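PDB 4YMU: ABC-type amino acid transport system, permease component from Caldanaerobacter subterraneus subsp. tengcongensis MB4, which binds arginine among its helices and probably forms the membrane-spanning part of an ABC importer for amino acids. Local coordinates for residues P86-G91 with I166-L171. Residues are numbered along the deposited sequence; the frame is centred on the assembly and turned at random.
Sequences PAFTAG and IGFADL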
loop_
_atom_site.group_PDB
_atom_site.type_symbol
_atom_site.label_atom_id
_atom_site.label_comp_id
_atom_site.label_asym_id
_atom_site.label_seq_id
_atom_site.Cartn_x
_atom_site.Cartn_y
_atom_site.Cartn_z
ATOM N N PRO C 86 12.573 43.227 -6.197
ATOM C CA PRO C 86 11.670 43.122 -7.354
ATOM C C PRO C 86 10.587 42.048 -7.154
ATOM O O PRO C 86 10.709 41.227 -6.241
ATOM C CB PRO C 86 12.613 42.715 -8.496
ATOM C CG PRO C 86 13.956 43.192 -8.086
ATOM C CD PRO C 86 13.994 43.136 -6.584
ATOM N N ALA C 87 9.555 42.035 -7.990
ATOM C CA ALA C 87 8.503 41.042 -7.818
ATOM C C ALA C 87 9.027 39.639 -8.157
ATOM O O ALA C 87 8.683 38.642 -7.511
ATOM C CB ALA C 87 7.302 41.384 -8.671
ATOM N N PHE C 88 9.898 39.587 -9.155
ATOM C CA PHE C 88 10.389 38.334 -9.681
ATOM C C PHE C 88 11.185 37.610 -8.616
ATOM O O PHE C 88 10.868 36.468 -8.285
ATOM C CB PHE C 88 11.261 38.593 -10.904
ATOM C CG PHE C 88 11.835 37.356 -11.511
ATOM C CD1 PHE C 88 11.018 36.433 -12.143
ATOM C CD2 PHE C 88 13.197 37.117 -11.458
ATOM C CE1 PHE C 88 11.547 35.292 -12.712
ATOM C CE2 PHE C 88 13.736 35.977 -12.022
ATOM C CZ PHE C 88 12.910 35.059 -12.647
ATOM N N THR C 89 12.200 38.272 -8.062
ATOM C CA THR C 89 13.016 37.629 -7.034
ATOM C C THR C 89 12.198 37.288 -5.784
ATOM O O THR C 89 12.480 36.294 -5.110
ATOM C CB THR C 89 14.262 38.445 -6.654
ATOM O OG1 THR C 89 13.888 39.504 -5.769
ATOM C CG2 THR C 89 14.908 39.019 -7.897
ATOM N N ALA C 90 11.184 38.090 -5.477
ATOM C CA ALA C 90 10.311 37.779 -4.348
ATOM C C ALA C 90 9.563 36.461 -4.589
ATOM O O ALA C 90 9.574 35.570 -3.734
ATOM C CB ALA C 90 9.338 38.906 -4.091
ATOM N N GLY C 91 8.925 36.350 -5.753
ATOM C CA GLY C 91 8.173 35.165 -6.129
ATOM C C GLY C 91 9.064 33.936 -6.157
ATOM O O GLY C 91 8.757 32.932 -5.516
ATOM N N ILE C 166 1.247 40.298 -6.462
ATOM C CA ILE C 166 2.425 41.066 -6.069
ATOM C C ILE C 166 2.811 41.934 -7.257
ATOM O O ILE C 166 3.796 42.660 -7.234
ATOM C CB ILE C 166 3.570 40.083 -5.726
ATOM C CG1 ILE C 166 4.449 40.571 -4.588
ATOM C CG2 ILE C 166 4.465 39.785 -6.934
ATOM C CD1 ILE C 166 5.669 39.658 -4.421
ATOM N N GLY C 167 2.032 41.812 -8.321
ATOM C CA GLY C 167 2.249 42.581 -9.523
ATOM C C GLY C 167 3.262 42.005 -10.488
ATOM O O GLY C 167 3.734 42.707 -11.372
ATOM N N PHE C 168 3.600 40.727 -10.350
ATOM C CA PHE C 168 4.500 40.102 -11.317
ATOM C C PHE C 168 3.669 39.706 -12.531
ATOM O O PHE C 168 2.514 39.286 -12.386
ATOM C CB PHE C 168 5.213 38.896 -10.713
ATOM C CG PHE C 168 6.180 38.233 -11.655
ATOM C CD1 PHE C 168 7.397 38.836 -11.956
ATOM C CD2 PHE C 168 5.871 37.012 -12.249
ATOM C CE1 PHE C 168 8.292 38.234 -12.830
ATOM C CE2 PHE C 168 6.758 36.404 -13.127
ATOM C CZ PHE C 168 7.971 37.014 -13.417
ATOM N N ALA C 169 4.230 39.887 -13.726
ATOM C CA ALA C 169 3.460 39.709 -14.963
ATOM C C ALA C 169 3.339 38.251 -15.439
ATOM O O ALA C 169 3.709 37.922 -16.575
ATOM C CB ALA C 169 4.028 40.572 -16.063
ATOM N N ASP C 170 2.793 37.388 -14.588
ATOM C CA ASP C 170 2.616 35.989 -14.944
ATOM C C ASP C 170 1.408 35.862 -15.860
ATOM O O ASP C 170 0.899 36.855 -16.373
ATOM C CB ASP C 170 2.391 35.142 -13.693
ATOM C CG ASP C 170 0.997 35.333 -13.109
ATOM O OD1 ASP C 170 0.480 36.476 -13.149
ATOM O OD2 ASP C 170 0.390 34.337 -12.657
ATOM N N LEU C 171 0.941 34.639 -16.053
ATOM C CA LEU C 171 -0.199 34.395 -16.910
ATOM C C LEU C 171 -1.495 34.949 -16.288
ATOM O O LEU C 171 -2.423 35.343 -17.004
ATOM C CB LEU C 171 -0.314 32.894 -17.180
ATOM C CG LEU C 171 -1.544 32.382 -17.921
ATOM C CD1 LEU C 171 -1.526 32.844 -19.366
ATOM C CD2 LEU C 171 -1.611 30.857 -17.834
#
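In Phe88 and Phe168 alike, CG is anti to the backbone N (chi1 179° and -179°), and the two side chains run alongside each other in one direction. Phe168 CE1 meets the rim of the Phe88 ring roughly in its plane, 3.3 Å from Phe88 CD1 and 3.6 Å from Phe88 CB. The ring planes are inclined at 32° with centroids 5.5 Å apart, an oblique pairing. Closer to the backbones, Ala87 CB packs 3.8 Å from Phe168 CB and 3.7 Å from Ile166 CG2. The other branch of Ile166 reaches one helical turn further on, its CD1 meeting Ala90 CB at 3.8 Å. No hydrogen bond crosses; the first turn of helix 87-112, with Pro86 at the N-cap position, rests through apolar groups on the loop linking helices 129-160 and 174-182 in this HisMQ-type permease. Helix 12-44 adds to the same cluster: Met21 and Leu25 pack on Phe168, Leu28 packs on Phe88, and Lys24 makes a cation-pi contact with the Phe88 ring. An alanine in place of Phe168 would keep the CB contact with Ala87 but would probably open a gap beside Phe88, whose ring would lose its neighbour across the contact. Leu71 and Tyr75 of helix 67-75 also pack on Ile166, and Tyr75 touches Ala90 as well.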